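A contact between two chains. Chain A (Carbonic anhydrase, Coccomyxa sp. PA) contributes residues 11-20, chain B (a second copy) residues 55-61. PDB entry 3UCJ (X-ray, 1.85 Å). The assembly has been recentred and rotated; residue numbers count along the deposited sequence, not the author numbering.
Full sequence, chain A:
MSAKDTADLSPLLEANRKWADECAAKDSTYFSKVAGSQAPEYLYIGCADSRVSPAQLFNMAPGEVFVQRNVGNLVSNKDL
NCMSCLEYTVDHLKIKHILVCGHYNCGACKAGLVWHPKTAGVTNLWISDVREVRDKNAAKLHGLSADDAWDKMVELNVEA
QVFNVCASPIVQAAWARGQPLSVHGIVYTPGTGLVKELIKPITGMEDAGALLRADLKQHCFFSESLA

Chain A, residues 11-20: PLLEANRKWA
Chain B, residues 55-61: AQLFNMA

What forms the apolar centre of this contact? Two rings, one from each chain, each with an aliphatic group of the other chain over a face. Trp A19 points its CA-to-CB bond toward chain B and, with chi1 at 171° (t) and chi2 at 80°, lays its indole against Leu B57: CA of Leu B57 sits 3.6 Å from the centroid of the six-membered ring of Trp A19, 11° off the ring normal, and Trp A19 CZ3 lies 3.6 Å from Leu B57 CB. In the second unit, Leu A12 CD1 stands 4.0 Å from the centroid of the Phe B58 ring, 16° off its normal. Both are CH-pi contacts over a face.

How does Leu A12 reach that ring? Its CA-to-CB bond runs sideways, but chi1 at -124°, between wells, and chi2 at -153° (t) bring the end of the side chain nearer. Phe B58, also sideways at CB, comes in with chi1 at -73° (m) and chi2 at -59°. Leu A12 CD2 then packs 3.5 Å from Phe B58 CD1 and 3.9 Å from Met B60 CE, the methionine being extended beyond chi1 (-72°, 165°, 160°; m, t, t).

What backbone carries these side chains? Residues 11-20 of chain A are helical throughout, with regular i to i+4 bonds such as Asn A16 N to Leu A12 O at 3.1 Å and Ala A20 N to Asn A16 O at 2.8 Å. Leu A12, Ala A15, Asn A16 and Trp A19 are spaced so that the helix brings them to one side, where they meet chain B together. Chain B is helical through Leu B57; Asn B59, at phi/psi 53/44, makes the positive-phi turn of a Schellman motif, with Met B60 N to Ala B55 O at 2.7 Å and Asn B59 N to Gln B56 O at 3.0 Å. The closest CA atoms across the stretches, those of Asn A16 and Phe B58, are 4.7 Å apart and mark the register.

Where does the contact become polar? At the end of the chain B helix, where Asn A16 (chi1 164°, t; chi2 -118°) donates from ND2 to Leu B57 O at 2.9 Å and 161°, the one hydrogen bond between the stretches. The same oxygen, Leu B57 O, receives a CA-H...O contact from Asn A16 CA at 3.3 Å. Trp A19 NE1 comes within 3.4 Å of Gln B56 O, but the angle is too poor for a hydrogen bond. Farther out, Ala A15 CB lies 3.8 Å from Phe B58 O, and exposed Asn B59 makes only looser contacts.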

ATOM      1  N   PRO A  11     -27.888 -21.614  10.710  1.00 44.81           N
ATOM      2  CA  PRO A  11     -28.930 -20.592  10.753  1.00 45.31           C
ATOM      3  C   PRO A  11     -28.724 -19.445   9.789  1.00 44.77           C
ATOM      4  O   PRO A  11     -29.694 -18.885   9.244  1.00 42.97           O
ATOM      5  CB  PRO A  11     -28.853 -20.079  12.205  1.00 47.15           C
ATOM      6  CG  PRO A  11     -28.391 -21.281  12.975  1.00 47.09           C
ATOM      7  CD  PRO A  11     -27.376 -21.920  12.062  1.00 46.04           C
ATOM      8  N   LEU A  12     -27.451 -19.083   9.566  1.00 44.06           N
ATOM      9  CA  LEU A  12     -27.125 -18.050   8.590  1.00 43.02           C
ATOM     10  C   LEU A  12     -27.479 -18.489   7.183  1.00 39.24           C
ATOM     11  O   LEU A  12     -28.101 -17.746   6.415  1.00 39.73           O
ATOM     12  CB  LEU A  12     -25.623 -17.739   8.633  1.00 44.04           C
ATOM     13  CG  LEU A  12     -25.196 -16.285   8.871  1.00 46.54           C
ATOM     14  CD1 LEU A  12     -23.808 -16.070   8.237  1.00 47.79           C
ATOM     15  CD2 LEU A  12     -26.177 -15.304   8.397  1.00 45.68           C
ATOM     16  N   LEU A  13     -27.064 -19.696   6.850  1.00 39.01           N
ATOM     17  CA  LEU A  13     -27.326 -20.295   5.536  1.00 38.94           C
ATOM     18  C   LEU A  13     -28.823 -20.438   5.250  1.00 40.68           C
ATOM     19  O   LEU A  13     -29.269 -20.290   4.088  1.00 41.65           O
ATOM     20  CB  LEU A  13     -26.595 -21.648   5.410  1.00 38.83           C
ATOM     21  CG  LEU A  13     -25.054 -21.581   5.576  1.00 40.46           C
ATOM     22  CD1 LEU A  13     -24.444 -22.994   5.690  1.00 40.62           C
ATOM     23  CD2 LEU A  13     -24.577 -20.828   4.329  1.00 42.02           C
ATOM     24  N   GLU A  14     -29.572 -20.778   6.300  1.00 41.72           N
ATOM     25  CA  GLU A  14     -31.029 -20.952   6.258  1.00 42.74           C
ATOM     26  C   GLU A  14     -31.656 -19.604   5.986  1.00 42.04           C
ATOM     27  O   GLU A  14     -32.539 -19.481   5.115  1.00 42.43           O
ATOM     28  CB  GLU A  14     -31.549 -21.558   7.609  1.00 43.90           C
ATOM     29  CG  GLU A  14     -33.094 -21.846   7.627  1.00 51.87           C
ATOM     30  CD  GLU A  14     -33.603 -22.550   6.310  1.00 60.18           C
ATOM     31  OE1 GLU A  14     -32.963 -23.541   5.848  1.00 64.66           O
ATOM     32  OE2 GLU A  14     -34.629 -22.078   5.712  1.00 64.41           O
ATOM     33  N   ALA A  15     -31.146 -18.541   6.624  1.00 41.52           N
ATOM     34  CA  ALA A  15     -31.714 -17.247   6.355  1.00 40.16           C
ATOM     35  C   ALA A  15     -31.480 -16.831   4.889  1.00 38.52           C
ATOM     36  O   ALA A  15     -32.322 -16.193   4.239  1.00 38.00           O
ATOM     37  CB  ALA A  15     -31.182 -16.187   7.366  1.00 41.27           C
ATOM     38  N   ASN A  16     -30.295 -17.150   4.363  1.00 38.25           N
ATOM     39  CA  ASN A  16     -29.974 -16.869   2.954  1.00 34.84           C
ATOM     40  C   ASN A  16     -30.884 -17.653   1.963  1.00 36.66           C
ATOM     41  O   ASN A  16     -31.329 -17.095   0.949  1.00 35.74           O
ATOM     42  CB  ASN A  16     -28.499 -17.263   2.737  1.00 33.42           C
ATOM     43  CG  ASN A  16     -28.123 -17.409   1.289  1.00 29.32           C
ATOM     44  OD1 ASN A  16     -27.737 -18.522   0.877  1.00 34.71           O
ATOM     45  ND2 ASN A  16     -28.155 -16.324   0.518  1.00 30.45           N
ATOM     46  N   ARG A  17     -30.998 -18.961   2.199  1.00 36.81           N
ATOM     47  CA  ARG A  17     -31.844 -19.828   1.353  1.00 38.11           C
ATOM     48  C   ARG A  17     -33.312 -19.267   1.315  1.00 38.45           C
ATOM     49  O   ARG A  17     -33.882 -19.098   0.242  1.00 38.36           O
ATOM     50  CB  ARG A  17     -31.815 -21.256   1.838  1.00 39.28           C
ATOM     51  CG  ARG A  17     -32.336 -22.243   0.742  1.00 40.56           C
ATOM     52  CD  ARG A  17     -32.460 -23.711   1.264  1.00 50.97           C
ATOM     53  NE  ARG A  17     -31.164 -24.412   1.238  1.00 56.03           N
ATOM     54  CZ  ARG A  17     -30.542 -24.881   0.142  1.00 59.65           C
ATOM     55  NH1 ARG A  17     -31.098 -24.768  -1.071  1.00 50.17           N
ATOM     56  NH2 ARG A  17     -29.343 -25.489   0.268  1.00 58.06           N
ATOM     57  N   LYS A  18     -33.812 -18.860   2.482  1.00 39.55           N
ATOM     58  CA  LYS A  18     -35.211 -18.346   2.619  1.00 41.80           C
ATOM     59  C   LYS A  18     -35.356 -17.045   1.838  1.00 41.28           C
ATOM     60  O   LYS A  18     -36.354 -16.803   1.103  1.00 39.78           O
ATOM     61  CB  LYS A  18     -35.531 -18.245   4.118  1.00 44.01           C
ATOM     62  CG  LYS A  18     -36.936 -17.732   4.528  1.00 49.97           C
ATOM     63  CD  LYS A  18     -37.290 -18.358   5.918  1.00 56.07           C
ATOM     64  CE  LYS A  18     -38.350 -17.528   6.719  1.00 60.15           C
ATOM     65  NZ  LYS A  18     -39.031 -16.514   5.833  1.00 64.15           N
ATOM     66  N   TRP A  19     -34.315 -16.194   1.947  1.00 39.48           N
ATOM     67  CA  TRP A  19     -34.239 -14.994   1.135  1.00 37.62           C
ATOM     68  C   TRP A  19     -34.159 -15.278  -0.360  1.00 36.37           C
ATOM     69  O   TRP A  19     -34.870 -14.653  -1.117  1.00 36.78           O
ATOM     70  CB  TRP A  19     -32.980 -14.139   1.551  1.00 36.11           C
ATOM     71  CG  TRP A  19     -32.691 -13.002   0.629  1.00 36.59           C
ATOM     72  CD1 TRP A  19     -33.311 -11.789   0.594  1.00 35.98           C
ATOM     73  CD2 TRP A  19     -31.681 -12.974  -0.417  1.00 34.71           C
ATOM     74  NE1 TRP A  19     -32.757 -10.998  -0.404  1.00 37.33           N
ATOM     75  CE2 TRP A  19     -31.755 -11.713  -1.033  1.00 35.34           C
ATOM     76  CE3 TRP A  19     -30.723 -13.903  -0.867  1.00 34.84           C
ATOM     77  CZ2 TRP A  19     -30.905 -11.333  -2.063  1.00 36.56           C
ATOM     78  CZ3 TRP A  19     -29.867 -13.522  -1.881  1.00 32.29           C
ATOM     79  CH2 TRP A  19     -29.962 -12.235  -2.462  1.00 36.03           C
ATOM     80  N   ALA A  20     -33.285 -16.185  -0.814  1.00 37.06           N
ATOM     81  CA  ALA A  20     -33.143 -16.338  -2.262  1.00 35.72           C
ATOM     82  C   ALA A  20     -34.431 -16.992  -2.790  1.00 37.80           C
ATOM     83  O   ALA A  20     -34.823 -16.781  -3.933  1.00 35.30           O
ATOM     84  CB  ALA A  20     -31.996 -17.256  -2.583  1.00 36.28           C
TER
ATOM     85  N   ALA B  55     -25.366  -8.040   3.371  1.00 30.90           N
ATOM     86  CA  ALA B  55     -26.457  -7.870   4.384  1.00 33.08           C
ATOM     87  C   ALA B  55     -27.814  -8.312   3.778  1.00 34.95           C
ATOM     88  O   ALA B  55     -28.727  -8.881   4.481  1.00 36.30           O
ATOM     89  CB  ALA B  55     -26.544  -6.440   4.877  1.00 31.86           C
ATOM     90  N   GLN B  56     -27.953  -7.983   2.506  1.00 35.50           N
ATOM     91  CA  GLN B  56     -29.136  -8.374   1.712  1.00 37.57           C
ATOM     92  C   GLN B  56     -29.243  -9.880   1.569  1.00 36.85           C
ATOM     93  O   GLN B  56     -30.287 -10.488   1.904  1.00 38.63           O
ATOM     94  CB  GLN B  56     -29.037  -7.673   0.357  1.00 37.21           C
ATOM     95  CG  GLN B  56     -30.306  -7.649  -0.428  1.00 43.60           C
ATOM     96  CD  GLN B  56     -30.082  -7.057  -1.811  1.00 47.06           C
ATOM     97  OE1 GLN B  56     -29.360  -7.611  -2.663  1.00 48.42           O
ATOM     98  NE2 GLN B  56     -30.690  -5.897  -2.029  1.00 46.52           N
ATOM     99  N   LEU B  57     -28.139 -10.531   1.171  1.00 35.23           N
ATOM    100  CA  LEU B  57     -28.179 -11.953   0.900  1.00 34.12           C
ATOM    101  C   LEU B  57     -28.282 -12.790   2.152  1.00 33.76           C
ATOM    102  O   LEU B  57     -28.694 -13.931   2.109  1.00 34.68           O
ATOM    103  CB  LEU B  57     -27.027 -12.343  -0.036  1.00 31.98           C
ATOM    104  CG  LEU B  57     -25.588 -12.422   0.573  1.00 31.87           C
ATOM    105  CD1 LEU B  57     -25.448 -13.758   1.092  1.00 30.08           C
ATOM    106  CD2 LEU B  57     -24.633 -12.216  -0.615  1.00 30.61           C
ATOM    107  N   PHE B  58     -27.922 -12.232   3.299  1.00 34.75           N
ATOM    108  CA  PHE B  58     -28.120 -12.927   4.587  1.00 34.99           C
ATOM    109  C   PHE B  58     -29.363 -12.420   5.312  1.00 35.66           C
ATOM    110  O   PHE B  58     -29.648 -12.864   6.418  1.00 38.18           O
ATOM    111  CB  PHE B  58     -26.886 -12.815   5.507  1.00 34.12           C
ATOM    112  CG  PHE B  58     -25.739 -13.664   5.058  1.00 33.84           C
ATOM    113  CD1 PHE B  58     -25.906 -15.015   4.942  1.00 31.79           C
ATOM    114  CD2 PHE B  58     -24.448 -13.077   4.743  1.00 32.77           C
ATOM    115  CE1 PHE B  58     -24.879 -15.821   4.481  1.00 36.57           C
ATOM    116  CE2 PHE B  58     -23.410 -13.864   4.327  1.00 35.65           C
ATOM    117  CZ  PHE B  58     -23.616 -15.249   4.185  1.00 32.14           C
ATOM    118  N   ASN B  59     -30.098 -11.523   4.681  1.00 37.61           N
ATOM    119  CA  ASN B  59     -31.317 -10.925   5.266  1.00 40.12           C
ATOM    120  C   ASN B  59     -31.072 -10.312   6.660  1.00 41.61           C
ATOM    121  O   ASN B  59     -31.847 -10.508   7.633  1.00 42.00           O
ATOM    122  CB  ASN B  59     -32.458 -11.942   5.291  1.00 41.61           C
ATOM    123  CG  ASN B  59     -33.836 -11.256   5.416  1.00 47.64           C
ATOM    124  OD1 ASN B  59     -34.611 -11.598   6.288  1.00 56.60           O
ATOM    125  ND2 ASN B  59     -34.077 -10.240   4.616  1.00 49.89           N
ATOM    126  N   MET B  60     -29.955  -9.585   6.765  1.00 40.62           N
ATOM    127  CA  MET B  60     -29.585  -8.931   8.005  1.00 41.10           C
ATOM    128  C   MET B  60     -30.103  -7.511   8.091  1.00 41.26           C
ATOM    129  O   MET B  60     -30.196  -6.799   7.100  1.00 43.00           O
ATOM    130  CB  MET B  60     -28.057  -8.992   8.202  1.00 38.67           C
ATOM    131  CG  MET B  60     -27.614 -10.372   8.547  1.00 39.74           C
ATOM    132  SD  MET B  60     -25.832 -10.308   8.274  1.00 43.50           S
ATOM    133  CE  MET B  60     -25.268 -11.653   9.217  1.00 37.48           C
ATOM    134  N   ALA B  61     -30.427  -7.098   9.314  1.00 42.13           N
ATOM    135  CA  ALA B  61     -30.767  -5.732   9.565  1.00 41.09           C
ATOM    136  C   ALA B  61     -29.456  -4.963   9.819  1.00 40.81           C
ATOM    137  O   ALA B  61     -28.380  -5.562  10.050  1.00 39.91           O
ATOM    138  CB  ALA B  61     -31.689  -5.647  10.803  1.00 43.22           C
TER